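Local coordinates for outer membrane protein TP0453 (Treponema pallidum, PDB 3K8G) that alters membrane permeability at acidic pH and might take part in ligand transport at the outer membrane of the syphilis spirochaete, at residues 78-81 with 82-86; 130-133 with 134-138. All blocks are in the same frame, centred on the assembly; numbering follows the deposited sequence.

Interaction 1. Residues 78-81 with 82-86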
loop_
_atom_site.group_PDB
_atom_site.type_symbol
_atom_site.label_atom_id
_atom_site.label_comp_id
_atom_site.label_asym_id
_atom_site.label_seq_id
_atom_site.Cartn_x
_atom_site.Cartn_y
_atom_site.Cartn_z
ATOM N N TYR A 78 -21.711 4.025 13.608
ATOM C CA TYR A 78 -22.765 4.713 12.845
ATOM C C TYR A 78 -22.704 6.238 12.972
ATOM O O TYR A 78 -22.935 6.951 12.001
ATOM C CB TYR A 78 -24.141 4.209 13.286
ATOM C CG TYR A 78 -25.300 4.872 12.565
ATOM C CD1 TYR A 78 -26.183 5.722 13.244
ATOM C CD2 TYR A 78 -25.513 4.651 11.204
ATOM C CE1 TYR A 78 -27.257 6.321 12.577
ATOM C CE2 TYR A 78 -26.569 5.243 10.533
ATOM C CZ TYR A 78 -27.435 6.076 11.220
ATOM O OH TYR A 78 -28.474 6.655 10.531
ATOM N N ALA A 79 -22.375 6.722 14.167
ATOM C CA ALA A 79 -22.359 8.160 14.463
ATOM C C ALA A 79 -21.253 8.831 13.667
ATOM O O ALA A 79 -21.319 10.027 13.364
ATOM C CB ALA A 79 -22.169 8.401 15.964
ATOM N N PHE A 80 -20.224 8.057 13.333
ATOM C CA PHE A 80 -19.156 8.564 12.481
ATOM C C PHE A 80 -19.585 8.516 11.020
ATOM O O PHE A 80 -19.573 9.539 10.336
ATOM C CB PHE A 80 -17.858 7.774 12.698
ATOM C CG PHE A 80 -16.827 7.995 11.625
ATOM C CD1 PHE A 80 -16.199 9.223 11.486
ATOM C CD2 PHE A 80 -16.486 6.959 10.748
ATOM C CE1 PHE A 80 -15.261 9.430 10.502
ATOM C CE2 PHE A 80 -15.545 7.161 9.756
ATOM C CZ PHE A 80 -14.925 8.392 9.636
ATOM N N THR A 81 -19.991 7.331 10.551
ATOM C CA THR A 81 -20.333 7.145 9.137
ATOM C C THR A 81 -21.471 8.037 8.660
ATOM O O THR A 81 -21.433 8.549 7.546
ATOM C CB THR A 81 -20.617 5.653 8.783
ATOM O OG1 THR A 81 -21.682 5.155 9.602
ATOM C CG2 THR A 81 -19.363 4.808 9.020
ATOM N N ASN A 82 -22.478 8.237 9.510
ATOM C CA ASN A 82 -23.581 9.124 9.158
ATOM C C ASN A 82 -23.177 10.558 8.784
ATOM O O ASN A 82 -23.864 11.221 7.988
ATOM C CB ASN A 82 -24.636 9.157 10.268
ATOM C CG ASN A 82 -25.806 10.038 9.906
ATOM O OD1 ASN A 82 -26.479 9.801 8.901
ATOM N ND2 ASN A 82 -26.030 11.099 10.699
ATOM N N LEU A 83 -22.055 11.011 9.337
ATOM C CA LEU A 83 -21.587 12.391 9.200
ATOM C C LEU A 83 -20.591 12.616 8.069
ATOM O O LEU A 83 -20.130 13.745 7.854
ATOM C CB LEU A 83 -20.981 12.862 10.529
ATOM C CG LEU A 83 -22.044 12.966 11.637
ATOM C CD1 LEU A 83 -21.419 13.451 12.943
ATOM C CD2 LEU A 83 -23.179 13.889 11.189
ATOM N N ILE A 84 -20.218 11.543 7.377
ATOM C CA ILE A 84 -19.399 11.672 6.181
ATOM C C ILE A 84 -20.199 11.273 4.943
ATOM O O ILE A 84 -21.413 11.063 5.037
ATOM C CB ILE A 84 -18.069 10.891 6.297
ATOM C CG1 ILE A 84 -18.299 9.428 6.707
ATOM C CG2 ILE A 84 -17.107 11.626 7.286
ATOM C CD1 ILE A 84 -17.016 8.553 6.602
ATOM N N PHE A 85 -19.522 11.159 3.797
ATOM C CA PHE A 85 -20.184 10.894 2.517
ATOM C C PHE A 85 -21.390 11.810 2.310
ATOM O O PHE A 85 -22.483 11.352 2.015
ATOM C CB PHE A 85 -20.626 9.419 2.392
ATOM C CG PHE A 85 -19.587 8.431 2.831
ATOM C CD1 PHE A 85 -18.379 8.313 2.140
ATOM C CD2 PHE A 85 -19.807 7.631 3.949
ATOM C CE1 PHE A 85 -17.405 7.417 2.552
ATOM C CE2 PHE A 85 -18.837 6.708 4.358
ATOM C CZ PHE A 85 -17.627 6.617 3.656
ATOM N N SER A 86 -21.194 13.108 2.468
ATOM C CA SER A 86 -22.273 14.047 2.193
ATOM C C SER A 86 -22.453 14.233 0.683
ATOM O O SER A 86 -21.476 14.311 -0.061
ATOM C CB SER A 86 -21.981 15.378 2.889
ATOM O OG SER A 86 -22.349 16.459 2.055
HETATM O O HOH W 1 -26.505 7.355 7.899
#
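Y78 and N82 meet four residues apart where the short helix 78-81 leads into a type I beta turn from T81 to I84; the stretch lies within a predicted amphipathic helix. Backbone hydrogen bonds record the change of winding. N82 N reaches Y78 O at 2.8 Å in a nearly straight i to i+4 bond (166° at the hydrogen). The next two bonds step back by three residues: L83 N donates to F80 O, and I84 N closes the turn on T81 O at 3.2 Å.

Side-chain packing joins F80 to I84 and Y78 to N82. With CG1 of I84 set between its own backbone N and carbonyl carbon (chi1 52°), CD1 is carried to the F80 ring and lies 3.7 Å from F80 CZ, at an oblique approach. K49 of helix 45-52 touches both side chains, and D46 of the same helix accepts from F85 N. L83 CD1 rests 3.5 Å from A79 O. CB of N82 sits over one face of the Y78 ring, offset toward its rim, and the ring and amide planes are 23° apart.

The polar contact between side chains runs through water. One molecule links the two polar ends: it donates to N82 OD1 at 2.6 Å and makes a weak 3.4 Å bond with Y78 OH.

Interaction 2. Residues 130-133 with 134-138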
loop_
_atom_site.group_PDB
_atom_site.type_symbol
_atom_site.label_atom_id
_atom_site.label_comp_id
_atom_site.label_asym_id
_atom_site.label_seq_id
_atom_site.Cartn_x
_atom_site.Cartn_y
_atom_site.Cartn_z
ATOM N N MET A 130 -17.266 -2.334 -6.474
ATOM C CA MET A 130 -17.252 -2.546 -5.022
ATOM C C MET A 130 -17.914 -3.882 -4.680
ATOM O O MET A 130 -17.395 -4.633 -3.856
ATOM C CB MET A 130 -17.926 -1.356 -4.284
ATOM C CG MET A 130 -18.051 -1.500 -2.757
ATOM S SD MET A 130 -16.415 -1.634 -2.035
ATOM C CE MET A 130 -15.795 0.026 -2.365
ATOM N N SER A 131 -19.037 -4.237 -5.326
ATOM C CA SER A 131 -19.662 -5.522 -4.958
ATOM C C SER A 131 -18.788 -6.734 -5.257
ATOM O O SER A 131 -18.895 -7.773 -4.578
ATOM C CB SER A 131 -21.092 -5.702 -5.541
ATOM O OG SER A 131 -21.046 -6.352 -6.764
ATOM N N LYS A 132 -17.888 -6.613 -6.240
ATOM C CA LYS A 132 -16.944 -7.691 -6.519
ATOM C C LYS A 132 -15.873 -7.796 -5.425
ATOM O O LYS A 132 -15.532 -8.915 -4.987
ATOM C CB LYS A 132 -16.324 -7.557 -7.916
ATOM C CG LYS A 132 -15.403 -8.689 -8.276
ATOM C CD LYS A 132 -15.026 -8.653 -9.779
ATOM C CE LYS A 132 -14.205 -9.903 -10.119
ATOM N NZ LYS A 132 -13.400 -9.667 -11.328
ATOM N N MET A 133 -15.345 -6.647 -4.996
ATOM C CA MET A 133 -14.426 -6.641 -3.837
ATOM C C MET A 133 -15.083 -7.201 -2.588
ATOM O O MET A 133 -14.493 -8.058 -1.901
ATOM C CB MET A 133 -13.924 -5.257 -3.541
ATOM C CG MET A 133 -12.944 -5.233 -2.367
ATOM S SD MET A 133 -12.125 -3.631 -2.302
ATOM C CE MET A 133 -11.095 -3.901 -0.788
ATOM N N LEU A 134 -16.305 -6.743 -2.308
ATOM C CA LEU A 134 -17.047 -7.233 -1.136
ATOM C C LEU A 134 -17.336 -8.728 -1.175
ATOM O O LEU A 134 -17.378 -9.365 -0.126
ATOM C CB LEU A 134 -18.342 -6.431 -0.891
ATOM C CG LEU A 134 -18.106 -4.972 -0.516
ATOM C CD1 LEU A 134 -19.439 -4.244 -0.351
ATOM C CD2 LEU A 134 -17.237 -4.821 0.760
ATOM N N SER A 135 -17.508 -9.303 -2.370
ATOM C CA SER A 135 -17.731 -10.757 -2.481
ATOM C C SER A 135 -16.538 -11.583 -1.907
ATOM O O SER A 135 -16.696 -12.766 -1.532
ATOM C CB SER A 135 -17.975 -11.184 -3.921
ATOM O OG SER A 135 -16.765 -11.157 -4.661
ATOM N N ARG A 136 -15.366 -10.949 -1.850
ATOM C CA ARG A 136 -14.169 -11.587 -1.312
ATOM C C ARG A 136 -14.152 -11.607 0.230
ATOM O O ARG A 136 -13.281 -12.223 0.837
ATOM C CB ARG A 136 -12.895 -10.991 -1.928
ATOM C CG ARG A 136 -12.801 -11.305 -3.474
ATOM C CD ARG A 136 -11.371 -11.053 -4.069
ATOM N NE ARG A 136 -11.045 -9.638 -3.970
ATOM C CZ ARG A 136 -11.289 -8.747 -4.943
ATOM N NH1 ARG A 136 -11.837 -9.169 -6.087
ATOM N NH2 ARG A 136 -10.954 -7.453 -4.771
ATOM N N LEU A 137 -15.107 -10.928 0.847
ATOM C CA LEU A 137 -15.378 -11.124 2.287
ATOM C C LEU A 137 -15.877 -12.522 2.579
ATOM O O LEU A 137 -15.658 -13.033 3.702
ATOM C CB LEU A 137 -16.389 -10.079 2.822
ATOM C CG LEU A 137 -15.934 -8.605 2.805
ATOM C CD1 LEU A 137 -17.127 -7.700 3.108
ATOM C CD2 LEU A 137 -14.792 -8.330 3.787
ATOM N N VAL A 138 -16.526 -13.141 1.587
ATOM C CA VAL A 138 -17.135 -14.476 1.692
ATOM C C VAL A 138 -16.210 -15.489 1.054
ATOM O O VAL A 138 -15.987 -16.568 1.604
ATOM C CB VAL A 138 -18.527 -14.543 0.928
ATOM C CG1 VAL A 138 -19.120 -15.985 0.919
ATOM C CG2 VAL A 138 -19.511 -13.555 1.509
#
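Helix 130-135, part of a predicted amphipathic helix, is packed here against strands 101-104, 108-114 and 117-123, and M130 and L134 both face these strands. CG of M130 lies 3.9 Å from CD1 of L134. Bends at chi2 and chi3 fold the methionine back, which places SD 4.0 Å from L134 CG; Y102 touches both side chains. The same two residues are joined by the backbone bond from L134 N to M130 O, 2.8 Å long.

S135 N reaches S131 O, with a weak second bond to K132 O. The bonding changes at R136, whose N donates to M133 O, three residues back. S135 OG lies between its backbone N and carbonyl carbon (chi1 74°) and donates to K132 O at 2.6 Å, so this carbonyl takes the hydroxyl as well as the weak bond from S135 N.

The R136 chain, bent at chi3, crosses M133 at about a right angle: M133 CA and K132 O lie over one guanidinium face, and NH2 is 3.8 Å from M133 CG. NE is bonded to V14 O, and NH2 forms a salt bridge with E128. That carboxylate probably offsets the charge of buried R136 and of nearby R69, whose NH1 lies close to R136 NH2.

In the fold
Both interactions are local: each lies within a stretch predicted to be an amphipathic helix and joins residues three or four apart, and they follow one another along the chain with their nearest atoms about 9 Å apart. Interaction 1 is the more peripheral, some 25 Å from the centre of the chain; several of its residues are exposed, and a water joins its polar ends. Interaction 2 is largely buried, relying on methionine and leucine and on an arginine paired with an acidic residue. Both meet strands 108-114 and 101-104, the latter through Y103 for F85 and Y102 for M130 and L134. Interaction 1 adds helix 45-52, and interaction 2 adds strand 117-123.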